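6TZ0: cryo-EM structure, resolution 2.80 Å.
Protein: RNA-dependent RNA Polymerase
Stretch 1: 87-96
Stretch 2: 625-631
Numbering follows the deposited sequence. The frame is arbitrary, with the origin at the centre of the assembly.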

# COMPACT_ATOMS: atom_id res chain seq x y z
N PRO A 87 -30.14 -0.56 -9.06
CA PRO A 87 -30.69 0.59 -9.78
C PRO A 87 -29.58 1.51 -10.28
O PRO A 87 -28.41 1.38 -9.94
N LEU A 88 -29.99 2.47 -11.10
CA LEU A 88 -29.09 3.50 -11.60
C LEU A 88 -29.67 4.86 -11.26
O LEU A 88 -30.77 4.98 -10.71
N ALA A 89 -28.92 5.90 -11.61
CA ALA A 89 -29.42 7.26 -11.48
C ALA A 89 -30.18 7.64 -12.75
O ALA A 89 -30.27 6.87 -13.70
N GLU A 90 -30.75 8.85 -12.74
CA GLU A 90 -31.49 9.33 -13.91
C GLU A 90 -30.56 9.58 -15.09
O GLU A 90 -30.89 9.25 -16.23
N ASP A 91 -29.39 10.14 -14.82
CA ASP A 91 -28.41 10.37 -15.87
C ASP A 91 -27.76 9.07 -16.33
O ASP A 91 -27.18 9.03 -17.41
N GLU A 92 -27.87 8.01 -15.52
CA GLU A 92 -27.22 6.71 -15.72
C GLU A 92 -25.71 6.85 -15.86
O GLU A 92 -25.07 6.12 -16.62
N SER A 93 -25.13 7.81 -15.13
CA SER A 93 -23.69 8.00 -15.12
C SER A 93 -23.01 7.09 -14.13
O SER A 93 -21.82 6.79 -14.29
N PHE A 94 -23.74 6.63 -13.11
CA PHE A 94 -23.24 5.72 -12.10
C PHE A 94 -24.47 5.07 -11.47
O PHE A 94 -25.60 5.41 -11.80
N PHE A 95 -24.23 4.09 -10.59
CA PHE A 95 -25.29 3.53 -9.77
C PHE A 95 -25.94 4.59 -8.88
O PHE A 95 -25.37 5.66 -8.63
N LYS A 96 -27.13 4.27 -8.38
CA LYS A 96 -27.88 5.18 -7.54
C LYS A 96 -27.17 5.38 -6.21
O LYS A 96 -26.40 4.52 -5.76
N GLU A 625 -16.23 -0.73 -17.26
CA GLU A 625 -16.81 -1.24 -18.49
C GLU A 625 -18.25 -0.80 -18.67
O GLU A 625 -18.73 -0.68 -19.80
N ILE A 626 -18.96 -0.56 -17.57
CA ILE A 626 -20.32 -0.05 -17.67
C ILE A 626 -20.31 1.44 -18.00
O ILE A 626 -20.79 1.87 -19.06
N PHE A 627 -19.75 2.25 -17.11
CA PHE A 627 -19.97 3.68 -17.11
C PHE A 627 -18.83 4.47 -17.74
O PHE A 627 -18.93 5.69 -17.86
N GLY A 628 -17.77 3.82 -18.15
CA GLY A 628 -16.66 4.52 -18.80
C GLY A 628 -15.56 4.88 -17.80
O GLY A 628 -14.83 4.01 -17.36
N GLN A 629 -15.46 6.16 -17.46
CA GLN A 629 -14.46 6.64 -16.52
C GLN A 629 -15.16 7.28 -15.34
O GLN A 629 -15.85 8.29 -15.49
N VAL A 630 -14.97 6.69 -14.16
CA VAL A 630 -15.65 7.09 -12.93
C VAL A 630 -14.63 7.75 -12.02
O VAL A 630 -13.57 7.17 -11.74
N LYS A 631 -14.94 8.95 -11.56
CA LYS A 631 -14.07 9.69 -10.66
C LYS A 631 -14.68 9.72 -9.26
O LYS A 631 -15.85 9.39 -9.08

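A single aromatic ring, that of Phe627, carries most of this contact: it touches five residues of the 87-96 stretch, while no hydrogen bond passes between the two segments. The backbones come closest at Ser93 and Phe627, whose CA atoms lie 6.0 Å apart, and the side chain of Phe627 (chi1 -58°, m; chi2 -74°) points toward the opposing loop. One face of its ring is covered by backbone rather than by another ring: Phe94 CA sits 3.7 Å from the Phe627 ring centroid, only 14° off the normal, a CH-pi contact.

The two phenylalanines of the loop leave the backbone sideways and meet Phe627 differently. Phe95, an m rotamer (chi1 -72°), brings the end of its side chain nearer and receives the edge of Phe627 on its face; the planes make an angle of 75°, and Phe95 CE2 lies 3.7 Å from Phe627 CE2. Phe94, a t rotamer (-169°), lies oblique to Phe627, with centroids 5.6 Å apart, and its CE1 lies 3.9 Å from CG1 of Val630 (chi1 t). Ile626, in the m,t conformation, adds a looser apolar contact, its CD1 4.4 Å from Phe95 CZ.

At the edge of the Phe627 ring, Leu88 (m,t) points inward and places CD2 3.6 Å from Phe627 CZ. Polar backbone atoms also border this ring: Ser93 O approaches Phe627 CD1 to 3.2 Å, and Glu92 O lies 3.6 Å from the same carbon, near the ring plane.

The polar side chains take little part. Ser93 (chi1 p) directs its CA-to-CB bond away from the other stretch, and the carboxylate of Glu92 finds no partner there. Asp91 and Gln629 are out of reach across the contact, and their OD2 and NE2 atoms, respectively, are hydrogen-bonded elsewhere in the structure.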

# COMPACT_ATOMS: atom_id res chain seq x y z
CB PRO A 87 -31.54 1.28 -8.72
CG PRO A 87 -30.87 0.97 -7.46
CD PRO A 87 -30.31 -0.41 -7.60
CB LEU A 88 -28.88 3.37 -13.11
CG LEU A 88 -28.26 2.09 -13.65
CD1 LEU A 88 -28.07 2.23 -15.15
CD2 LEU A 88 -26.96 1.79 -12.96
CB ALA A 89 -28.27 8.22 -11.20
CB GLU A 90 -32.27 10.59 -13.56
CG GLU A 90 -33.50 10.35 -12.70
CD GLU A 90 -33.19 10.26 -11.23
OE1 GLU A 90 -32.02 10.48 -10.85
OE2 GLU A 90 -34.11 9.97 -10.45
CB ASP A 91 -27.34 11.34 -15.35
CG ASP A 91 -26.59 12.05 -16.46
OD1 ASP A 91 -26.91 11.84 -17.65
OD2 ASP A 91 -25.69 12.85 -16.13
CB GLU A 92 -27.81 5.95 -16.91
CG GLU A 92 -29.23 5.48 -16.66
CD GLU A 92 -29.82 4.77 -17.85
OE1 GLU A 92 -29.19 4.78 -18.93
OE2 GLU A 92 -30.92 4.20 -17.71
CB SER A 93 -23.38 9.46 -14.81
OG SER A 93 -23.87 9.83 -13.53
CB PHE A 94 -22.36 6.48 -11.08
CG PHE A 94 -21.59 5.60 -10.14
CD1 PHE A 94 -20.54 4.83 -10.60
CD2 PHE A 94 -21.93 5.54 -8.80
CE1 PHE A 94 -19.84 4.02 -9.74
CE2 PHE A 94 -21.23 4.72 -7.94
CZ PHE A 94 -20.18 3.96 -8.41
CB PHE A 95 -24.76 2.42 -8.87
CG PHE A 95 -24.41 1.16 -9.59
CD1 PHE A 95 -25.41 0.28 -9.99
CD2 PHE A 95 -23.09 0.82 -9.82
CE1 PHE A 95 -25.09 -0.89 -10.65
CE2 PHE A 95 -22.77 -0.36 -10.48
CZ PHE A 95 -23.78 -1.21 -10.89
CB LYS A 96 -29.30 4.64 -7.34
CG LYS A 96 -30.31 5.61 -6.77
CD LYS A 96 -31.69 5.00 -6.69
CE LYS A 96 -32.69 5.99 -6.14
NZ LYS A 96 -34.05 5.40 -6.08
CB GLU A 625 -16.71 -2.76 -18.53
CG GLU A 625 -15.31 -3.28 -18.74
CD GLU A 625 -15.25 -4.79 -18.72
OE1 GLU A 625 -16.27 -5.42 -18.38
OE2 GLU A 625 -14.18 -5.35 -19.04
CB ILE A 626 -21.09 -0.30 -16.36
CG1 ILE A 626 -21.07 -1.77 -15.98
CG2 ILE A 626 -22.52 0.16 -16.51
CD1 ILE A 626 -21.56 -2.00 -14.58
CB PHE A 627 -20.18 4.17 -15.67
CG PHE A 627 -21.32 3.51 -14.98
CD1 PHE A 627 -22.62 3.84 -15.31
CD2 PHE A 627 -21.09 2.57 -13.99
CE1 PHE A 627 -23.68 3.23 -14.67
CE2 PHE A 627 -22.15 1.96 -13.34
CZ PHE A 627 -23.44 2.29 -13.68
CB GLN A 629 -13.51 7.63 -17.19
CG GLN A 629 -12.39 8.07 -16.29
CD GLN A 629 -11.40 8.97 -16.99
OE1 GLN A 629 -11.56 9.28 -18.17
NE2 GLN A 629 -10.37 9.39 -16.27
CB VAL A 630 -16.31 5.89 -12.24
CG1 VAL A 630 -16.99 6.31 -10.95
CG2 VAL A 630 -17.29 5.21 -13.17
CB LYS A 631 -13.84 11.11 -11.19
CG LYS A 631 -13.09 11.09 -12.50
CD LYS A 631 -12.94 12.45 -13.10
CE LYS A 631 -14.24 12.97 -13.67
NZ LYS A 631 -14.68 12.18 -14.85